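Local coordinates for BolA-like protein (Babesia bovis, PDB 3O2E), which is of unknown function but belongs to the BolA/IbaG family and may take part in binding a [2Fe-2S] cluster, at residues Gly67-Asp70 with Arg71-Val75; Ser77-Ala80 with Ala81-Gln85. All coordinates share one frame; numbering follows the deposited sequence.

Contact 1 (Gly67-Asp70 with Arg71-Val75); sequences GLLD and RQRLV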
loop_
_atom_site.group_PDB
_atom_site.type_symbol
_atom_site.label_atom_id
_atom_site.label_comp_id
_atom_site.label_asym_id
_atom_site.label_seq_id
_atom_site.Cartn_x
_atom_site.Cartn_y
_atom_site.Cartn_z
ATOM N N GLY A 67 -13.873 -6.971 -3.468
ATOM C CA GLY A 67 -13.370 -6.831 -4.839
ATOM C C GLY A 67 -12.178 -5.888 -4.926
ATOM O O GLY A 67 -11.835 -5.206 -3.976
ATOM N N LEU A 68 -11.549 -5.826 -6.093
ATOM C CA LEU A 68 -10.320 -5.055 -6.231
ATOM C C LEU A 68 -10.483 -3.543 -6.024
ATOM O O LEU A 68 -9.637 -2.969 -5.380
ATOM C CB LEU A 68 -9.602 -5.364 -7.537
ATOM C CG LEU A 68 -9.303 -6.832 -7.847
ATOM C CD1 LEU A 68 -8.428 -6.888 -9.113
ATOM C CD2 LEU A 68 -8.644 -7.579 -6.689
ATOM N N LEU A 69 -11.568 -2.921 -6.482
ATOM C CA LEU A 69 -11.767 -1.491 -6.210
ATOM C C LEU A 69 -11.976 -1.231 -4.714
ATOM O O LEU A 69 -11.456 -0.266 -4.182
ATOM C CB LEU A 69 -12.922 -0.876 -6.999
ATOM C CG LEU A 69 -12.833 0.666 -7.198
ATOM C CD1 LEU A 69 -11.523 1.142 -7.811
ATOM C CD2 LEU A 69 -13.973 1.112 -8.071
ATOM N N ASP A 70 -12.704 -2.111 -4.036
ATOM C CA ASP A 70 -12.872 -1.963 -2.599
ATOM C C ASP A 70 -11.573 -2.199 -1.800
ATOM O O ASP A 70 -11.349 -1.589 -0.729
ATOM C CB ASP A 70 -14.001 -2.860 -2.115
ATOM C CG ASP A 70 -15.369 -2.197 -2.254
ATOM O OD1 ASP A 70 -15.427 -0.952 -2.346
ATOM O OD2 ASP A 70 -16.373 -2.936 -2.221
ATOM N N ARG A 71 -10.704 -3.072 -2.309
ATOM C CA ARG A 71 -9.337 -3.223 -1.760
ATOM C C ARG A 71 -8.513 -1.938 -1.896
ATOM O O ARG A 71 -7.878 -1.478 -0.943
ATOM C CB ARG A 71 -8.628 -4.376 -2.460
ATOM C CG ARG A 71 -9.284 -5.718 -2.177
ATOM C CD ARG A 71 -8.574 -6.849 -2.904
ATOM N NE ARG A 71 -9.369 -8.061 -2.775
ATOM C CZ ARG A 71 -8.900 -9.287 -2.931
ATOM N NH1 ARG A 71 -7.634 -9.473 -3.215
ATOM N NH2 ARG A 71 -9.700 -10.326 -2.749
ATOM N N GLN A 72 -8.524 -1.356 -3.089
ATOM C CA GLN A 72 -7.814 -0.105 -3.338
ATOM C C GLN A 72 -8.297 1.001 -2.450
ATOM O O GLN A 72 -7.501 1.724 -1.852
ATOM C CB GLN A 72 -7.941 0.306 -4.777
ATOM C CG GLN A 72 -7.203 -0.609 -5.721
ATOM C CD GLN A 72 -7.388 -0.171 -7.171
ATOM O OE1 GLN A 72 -7.300 1.018 -7.497
ATOM N NE2 GLN A 72 -7.687 -1.125 -8.035
ATOM N N ARG A 73 -9.609 1.094 -2.290
ATOM C CA ARG A 73 -10.151 2.039 -1.323
ATOM C C ARG A 73 -9.625 1.889 0.090
ATOM O O ARG A 73 -9.308 2.875 0.776
ATOM C CB ARG A 73 -11.664 1.958 -1.352
ATOM C CG ARG A 73 -12.189 2.513 -2.617
ATOM C CD ARG A 73 -13.571 2.064 -2.876
ATOM N NE ARG A 73 -14.182 2.913 -3.858
ATOM C CZ ARG A 73 -15.247 2.620 -4.577
ATOM N NH1 ARG A 73 -15.836 1.442 -4.474
ATOM N NH2 ARG A 73 -15.722 3.520 -5.421
ATOM N N LEU A 74 -9.527 0.651 0.544
ATOM C CA LEU A 74 -9.036 0.395 1.877
ATOM C C LEU A 74 -7.578 0.840 2.042
ATOM O O LEU A 74 -7.199 1.377 3.054
ATOM C CB LEU A 74 -9.190 -1.096 2.162
ATOM C CG LEU A 74 -9.093 -1.637 3.577
ATOM C CD1 LEU A 74 -10.145 -1.038 4.476
ATOM C CD2 LEU A 74 -9.238 -3.152 3.511
ATOM N N VAL A 75 -6.752 0.557 1.062
ATOM C CA VAL A 75 -5.347 0.984 1.100
ATOM C C VAL A 75 -5.217 2.483 1.072
ATOM O O VAL A 75 -4.461 3.059 1.858
ATOM C CB VAL A 75 -4.561 0.327 -0.018
ATOM C CG1 VAL A 75 -3.106 0.817 -0.037
ATOM C CG2 VAL A 75 -4.661 -1.186 0.165
#
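The guanidinium of Arg73 has Leu69 CD2 over one face, 3.8 Å above the plane and displaced toward the rim, while Asp70 OD1 lies at its edge. Arg73 NH1 donates to Asp70 OD1 over 3.2 Å at 160°, a salt bridge on the helix surface. The oxygen lies almost in the guanidinium plane, yet the nitrogen sits above the carboxylate plane, and the two planes are 39° apart. An extended chain from CG to NE carries the Arg73 head back over the preceding turn. Arg71, two residues earlier, also has a leucine on one face: Leu68 CD2 lies over its guanidinium and is 3.9 Å from Arg71 CD. With CG anti to the carbonyl carbon (chi1 -65°), Arg71 runs back past Gly67 O toward the helix start. Its head is gripped by Glu98 and by the carbonyls of Lys66 and Cys93. Gly67 is the N-cap residue, and its O receives Arg71 N at 2.9 Å, opening the helical ladder that Leu68 O continues with Gln72 N at 3.0 Å. The two arginines thus differ chemically: Arg73 makes a surface ion pair through one hydrogen bond, probably softened by solvent, whereas buried Arg71 has its charge offset by Glu98.

Contact 2 (Ser77-Ala80 with Ala81-Gln85); sequences SAIA and AEMPQ
Glu82 folds back on Ile79 just where the helix has ended. Its CB lies 3.7 Å from Ile79 O; CG is anti to the carbonyl carbon, and a bend at the next bond (chi2 84°) swings the carboxylate back along the chain. There OE1 comes 3.4 Å from Ile79 CA and accepts a bond from a water at 3.1 Å. That same water donates to Ala78 O and accepts from Ala81 N, so one molecule bridges the last helical carbonyl, the amide of Ala81 and the acid. The other oxygen, OE2, forms a salt bridge with Arg31, a partner that suits a buried carboxylate and would probably favour its ionised form. The backbone turns by weak bonds: Glu82 N to Ile79 O is 3.1 Å at a bent 134°, and Met83 N to Ala80 O is 3.5 Å. The small side chains of Ala80 and Ala81 suit this exposed bend. Flexible Met83, about 4 Å from the magnesium ion bound at Ile86 and His87, brings SD to within 4.0 Å of Ile79 CD1, the two side chains crossing at an angle. Ile79 and Met83 both reach Phe89 of strand 86-94, while Glu82 and Ile79 face helix 25-36.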
loop_
_atom_site.group_PDB
_atom_site.type_symbol
_atom_site.label_atom_id
_atom_site.label_comp_id
_atom_site.label_asym_id
_atom_site.label_seq_id
_atom_site.Cartn_x
_atom_site.Cartn_y
_atom_site.Cartn_z
ATOM N N SER A 77 -7.428 4.612 2.059
ATOM C CA SER A 77 -7.881 5.116 3.340
ATOM C C SER A 77 -6.818 5.031 4.469
ATOM O O SER A 77 -6.828 5.844 5.364
ATOM C CB SER A 77 -9.207 4.481 3.736
ATOM O OG SER A 77 -8.976 3.472 4.663
ATOM N N ALA A 78 -5.932 4.044 4.422
ATOM C CA ALA A 78 -4.785 3.952 5.336
ATOM C C ALA A 78 -3.820 5.127 5.241
ATOM O O ALA A 78 -3.230 5.575 6.246
ATOM C CB ALA A 78 -4.058 2.628 5.088
ATOM N N ILE A 79 -3.679 5.665 4.036
ATOM C CA ILE A 79 -2.719 6.736 3.758
ATOM C C ILE A 79 -3.428 8.010 3.330
ATOM O O ILE A 79 -2.821 8.841 2.600
ATOM C CB ILE A 79 -1.673 6.332 2.671
ATOM C CG1 ILE A 79 -2.368 5.889 1.364
ATOM C CG2 ILE A 79 -0.707 5.189 3.128
ATOM C CD1 ILE A 79 -1.407 5.727 0.165
ATOM N N ALA A 80 -4.672 8.204 3.814
ATOM C CA ALA A 80 -5.508 9.360 3.436
ATOM C C ALA A 80 -4.843 10.666 3.758
ATOM O O ALA A 80 -4.866 11.551 2.946
ATOM C CB ALA A 80 -6.935 9.302 4.091
ATOM N N ALA A 81 -4.205 10.764 4.927
ATOM C CA ALA A 81 -3.567 11.991 5.390
ATOM C C ALA A 81 -2.384 12.387 4.532
ATOM O O ALA A 81 -2.123 13.559 4.327
ATOM C CB ALA A 81 -3.123 11.815 6.836
ATOM N N GLU A 82 -1.707 11.393 3.976
ATOM C CA GLU A 82 -0.465 11.572 3.203
ATOM C C GLU A 82 -0.683 11.755 1.711
ATOM O O GLU A 82 0.207 12.272 1.027
ATOM C CB GLU A 82 0.444 10.362 3.431
ATOM C CG GLU A 82 1.047 10.303 4.824
ATOM C CD GLU A 82 0.133 9.675 5.852
ATOM O OE1 GLU A 82 -0.748 8.843 5.502
ATOM O OE2 GLU A 82 0.291 10.031 7.039
ATOM N N MET A 83 -1.877 11.405 1.222
ATOM C CA MET A 83 -2.165 11.295 -0.208
ATOM C C MET A 83 -1.949 12.585 -1.005
ATOM O O MET A 83 -1.460 12.546 -2.150
ATOM C CB MET A 83 -3.587 10.790 -0.441
ATOM C CG MET A 83 -3.811 10.243 -1.837
ATOM S SD MET A 83 -2.841 8.749 -2.001
ATOM C CE MET A 83 -2.129 8.858 -3.615
ATOM N N PRO A 84 -2.267 13.729 -0.404
ATOM C CA PRO A 84 -2.061 14.955 -1.161
ATOM C C PRO A 84 -0.601 15.194 -1.492
ATOM O O PRO A 84 -0.319 15.852 -2.474
ATOM C CB PRO A 84 -2.582 16.037 -0.228
ATOM C CG PRO A 84 -3.574 15.347 0.598
ATOM C CD PRO A 84 -3.031 13.975 0.828
ATOM N N GLN A 85 0.285 14.647 -0.659
ATOM C CA GLN A 85 1.759 14.722 -0.798
ATOM C C GLN A 85 2.354 13.586 -1.618
ATOM O O GLN A 85 3.546 13.493 -1.724
ATOM C CB GLN A 85 2.411 14.687 0.592
ATOM C CG GLN A 85 2.090 15.861 1.409
ATOM C CD GLN A 85 2.695 15.844 2.774
ATOM O OE1 GLN A 85 3.910 15.856 2.926
ATOM N NE2 GLN A 85 1.861 15.875 3.780
HETATM O O HOH W 1 -3.462 8.691 6.990
#

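In the fold
From the N terminus the chain forms helix 25-36 and the hairpin of strands 40-45 and 52-59, then crosses to helix 68-78. Contact 1 comes at the start of that helix, as the loop after strand 52-59 enters it; contact 2 begins in its last turn and runs on toward strand 86-94. The two lie in series, neither nested nor crossing, with centres about 14 Å apart, and together they mark the two ends of the helical connection in a beta-alpha-beta crossover between parallel neighbouring strands. Residues 67-75 tie the helix to strand 86-94, helix 25-36 and helix 96-101; residues 77-85 join helix 25-36 to that same strand, near the magnesium site.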